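Local coordinates for uncharacterized protein (Bacteroides ovatus, PDB 4IPB) that is of unknown function but belongs to the putative beta-lactamase-inhibitor-like, PepSY-like family, at residues 32-37 / 41-46. Residues are numbered along the deposited sequence; the frame is centred on the assembly and turned at random.
Sequences CANFAM and TKNVWF
The CB and SG of C32 run across one face of the W45 indole in an antiparallel beta hairpin made by strands 30-37 and 40-46, neighbours in the antiparallel sheet of this PepSY-like protein. C32 CB sits over the face of the six-membered ring, 3.3 Å from its centroid and almost on the ring normal. With SG anti to the backbone N (chi1 176°), the sulfur slides over the five-membered ring and makes a sulfur-aromatic contact, SG being 3.5 Å from W45 CE2. Next along this same face of the sheet, N34 and N43 form a non-hydrogen-bonded pair whose side chains run alongside one another in the same direction. N34 ND2 donates to N43 OD1 at 3.0 Å; the acceptor lies in the amide plane of N34, but the donor lies 38° out of the carbonyl plane of N43, so it is not on a lone pair.

A33, V44, F35 and K42 occupy the other face. Here K42 CB covers one face of the F35 ring at 4.1 Å from the centroid, while V44 CG2 meets the ring rim at F35 CE1, 3.6 Å away. Chi1 of 59° tucks F35 CG between its own N and carbonyl carbon, swinging the ring across to those two residues. F12 and Y16 add edge-to-face contacts with F35, so this side of the hairpin packs on helix 6-15 and the loop after it. Beyond CB the K42 chain leads away from the ring, and NZ makes a hydrogen bond with OG1 of T57 on strand 52-58.

Two pairs of backbone hydrogen bonds hold the register. A33 and V44 exchange bonds in both directions, as do F35 and K42, where K42 N reaches F35 O at 2.8 Å.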
ATOM      1  N   CYS A  32       6.694  -3.575  10.534  1.00 12.70           N
ATOM      2  CA  CYS A  32       5.781  -3.978   9.462  1.00 12.48           C
ATOM      3  C   CYS A  32       5.464  -5.441   9.588  1.00 12.36           C
ATOM      4  O   CYS A  32       6.397  -6.268   9.646  1.00 13.06           O
ATOM      5  CB  CYS A  32       6.433  -3.727   8.122  1.00 12.98           C
ATOM      6  SG  CYS A  32       5.444  -4.285   6.703  1.00 14.52           S
ATOM      7  N   ALA A  33       4.175  -5.775   9.597  1.00 11.58           N
ATOM      8  CA  ALA A  33       3.655  -7.123   9.566  1.00 11.79           C
ATOM      9  C   ALA A  33       3.132  -7.433   8.149  1.00 12.10           C
ATOM     10  O   ALA A  33       2.207  -6.733   7.662  1.00 11.68           O
ATOM     11  CB  ALA A  33       2.506  -7.263  10.553  1.00 11.45           C
ATOM     12  N   ASN A  34       3.725  -8.441   7.509  1.00 13.21           N
ATOM     13  CA  ASN A  34       3.335  -8.867   6.168  1.00 14.13           C
ATOM     14  C   ASN A  34       2.637 -10.190   6.253  1.00 15.47           C
ATOM     15  O   ASN A  34       3.211 -11.155   6.835  1.00 15.37           O
ATOM     16  CB  ASN A  34       4.570  -8.982   5.263  1.00 16.83           C
ATOM     17  CG  ASN A  34       4.249  -9.576   3.912  1.00 19.56           C
ATOM     18  OD1 ASN A  34       4.253 -10.796   3.749  1.00 26.09           O
ATOM     19  ND2 ASN A  34       3.826  -8.756   2.991  1.00 20.35           N
ATOM     20  N   PHE A  35       1.476 -10.323   5.603  1.00 15.38           N
ATOM     21  CA  PHE A  35       0.658 -11.562   5.688  1.00 16.67           C
ATOM     22  C   PHE A  35      -0.505 -11.506   4.695  1.00 18.96           C
ATOM     23  O   PHE A  35      -0.804 -10.442   4.162  1.00 18.19           O
ATOM     24  CB  PHE A  35       0.049 -11.732   7.095  1.00 16.14           C
ATOM     25  CG  PHE A  35      -0.839 -10.612   7.529  1.00 14.92           C
ATOM     26  CD1 PHE A  35      -0.305  -9.393   7.912  1.00 14.53           C
ATOM     27  CD2 PHE A  35      -2.204 -10.756   7.592  1.00 14.14           C
ATOM     28  CE1 PHE A  35      -1.091  -8.368   8.341  1.00 14.29           C
ATOM     29  CE2 PHE A  35      -3.014  -9.691   8.016  1.00 13.97           C
ATOM     30  CZ  PHE A  35      -2.445  -8.500   8.350  1.00 13.08           C
ATOM     31  N   ALA A  36      -1.232 -12.622   4.563  1.00 18.88           N
ATOM     32  CA  ALA A  36      -2.423 -12.674   3.715  1.00 21.94           C
ATOM     33  C   ALA A  36      -3.683 -12.790   4.559  1.00 22.37           C
ATOM     34  O   ALA A  36      -3.694 -13.465   5.581  1.00 25.27           O
ATOM     35  CB  ALA A  36      -2.330 -13.892   2.781  1.00 24.55           C
HETATM   36  N   MSE A  37      -4.755 -12.131   4.145  1.00 23.23           N
HETATM   37  CA  MSE A  37      -6.007 -12.099   4.942  1.00 27.90           C
HETATM   38  C   MSE A  37      -7.160 -12.040   3.962  1.00 35.25           C
HETATM   39  O   MSE A  37      -7.234 -11.113   3.145  1.00 32.40           O
HETATM   40  CB  MSE A  37      -5.978 -10.850   5.866  1.00 30.49           C
HETATM   41  CG  MSE A  37      -7.211 -10.541   6.742  1.00 35.10           C
HETATM   42 SE   MSE A  37      -7.690 -12.005   7.938  0.75 49.48          SE
HETATM   43  CE  MSE A  37      -6.047 -12.259   8.916  1.00 24.73           C
ATOM     44  N   THR A  41      -3.017  -9.719   0.164  1.00 19.25           N
ATOM     45  CA  THR A  41      -1.761  -9.458   0.875  1.00 20.19           C
ATOM     46  C   THR A  41      -1.797  -8.121   1.540  1.00 18.44           C
ATOM     47  O   THR A  41      -2.230  -7.147   0.958  1.00 16.57           O
ATOM     48  CB  THR A  41      -0.552  -9.536  -0.049  1.00 22.77           C
ATOM     49  OG1 THR A  41      -0.460 -10.871  -0.520  1.00 29.43           O
ATOM     50  CG2 THR A  41       0.742  -9.192   0.684  1.00 25.83           C
ATOM     51  N   LYS A  42      -1.360  -8.095   2.798  1.00 16.74           N
ATOM     52  CA  LYS A  42      -1.347  -6.898   3.603  1.00 14.75           C
ATOM     53  C   LYS A  42       0.025  -6.614   4.227  1.00 13.64           C
ATOM     54  O   LYS A  42       0.788  -7.553   4.521  1.00 13.48           O
ATOM     55  CB  LYS A  42      -2.331  -7.064   4.751  1.00 17.10           C
ATOM     56  CG  LYS A  42      -3.773  -7.398   4.369  1.00 24.40           C
ATOM     57  CD  LYS A  42      -4.740  -6.557   5.123  1.00 23.55           C
ATOM     58  CE  LYS A  42      -6.144  -6.720   4.581  1.00 27.15           C
ATOM     59  NZ  LYS A  42      -6.751  -5.399   4.317  1.00 23.40           N
ATOM     60  N   ASN A  43       0.334  -5.319   4.349  1.00 13.18           N
ATOM     61  CA  ASN A  43       1.485  -4.848   5.139  1.00 12.48           C
ATOM     62  C   ASN A  43       0.932  -3.837   6.103  1.00 11.63           C
ATOM     63  O   ASN A  43       0.379  -2.786   5.707  1.00 11.11           O
ATOM     64  CB  ASN A  43       2.548  -4.246   4.228  1.00 13.67           C
ATOM     65  CG  ASN A  43       3.244  -5.287   3.430  1.00 16.80           C
ATOM     66  OD1 ASN A  43       4.160  -5.957   3.942  1.00 17.26           O
ATOM     67  ND2 ASN A  43       2.844  -5.455   2.186  1.00 18.62           N
ATOM     68  N   VAL A  44       1.069  -4.166   7.389  1.00 11.15           N
ATOM     69  CA  VAL A  44       0.471  -3.347   8.434  1.00 10.55           C
ATOM     70  C   VAL A  44       1.606  -2.832   9.305  1.00 10.62           C
ATOM     71  O   VAL A  44       2.389  -3.627   9.844  1.00 10.79           O
ATOM     72  CB  VAL A  44      -0.553  -4.152   9.287  1.00 10.50           C
ATOM     73  CG1 VAL A  44      -1.203  -3.275  10.388  1.00 10.87           C
ATOM     74  CG2 VAL A  44      -1.627  -4.802   8.401  1.00 10.47           C
ATOM     75  N   TRP A  45       1.645  -1.519   9.474  1.00 10.26           N
ATOM     76  CA  TRP A  45       2.757  -0.835  10.110  1.00 10.50           C
ATOM     77  C   TRP A  45       2.394  -0.223  11.464  1.00 10.52           C
ATOM     78  O   TRP A  45       1.273   0.258  11.650  1.00 10.25           O
ATOM     79  CB  TRP A  45       3.268   0.273   9.187  1.00 10.73           C
ATOM     80  CG  TRP A  45       3.871  -0.217   7.944  1.00 11.17           C
ATOM     81  CD1 TRP A  45       3.250  -0.560   6.740  1.00 10.97           C
ATOM     82  CD2 TRP A  45       5.284  -0.287   7.683  1.00 12.38           C
ATOM     83  NE1 TRP A  45       4.207  -0.952   5.832  1.00 11.49           N
ATOM     84  CE2 TRP A  45       5.451  -0.760   6.371  1.00 12.12           C
ATOM     85  CE3 TRP A  45       6.427  -0.119   8.491  1.00 12.81           C
ATOM     86  CZ2 TRP A  45       6.703  -1.011   5.838  1.00 14.07           C
ATOM     87  CZ3 TRP A  45       7.645  -0.307   7.962  1.00 14.05           C
ATOM     88  CH2 TRP A  45       7.799  -0.746   6.629  1.00 14.56           C
ATOM     89  N   PHE A  46       3.349  -0.252  12.391  1.00 11.07           N
ATOM     90  CA  PHE A  46       3.169   0.258  13.760  1.00 10.96           C
ATOM     91  C   PHE A  46       4.368   1.069  14.195  1.00 11.43           C
ATOM     92  O   PHE A  46       5.472   0.862  13.678  1.00 12.18           O
ATOM     93  CB  PHE A  46       3.072  -0.926  14.771  1.00 11.35           C
ATOM     94  CG  PHE A  46       1.956  -1.878  14.464  1.00 11.10           C
ATOM     95  CD1 PHE A  46       2.067  -2.852  13.513  1.00 11.31           C
ATOM     96  CD2 PHE A  46       0.735  -1.711  15.091  1.00 10.86           C
ATOM     97  CE1 PHE A  46       0.967  -3.683  13.201  1.00 10.81           C
ATOM     98  CE2 PHE A  46      -0.343  -2.550  14.811  1.00 10.66           C
ATOM     99  CZ  PHE A  46      -0.230  -3.522  13.846  1.00 10.48           C
TER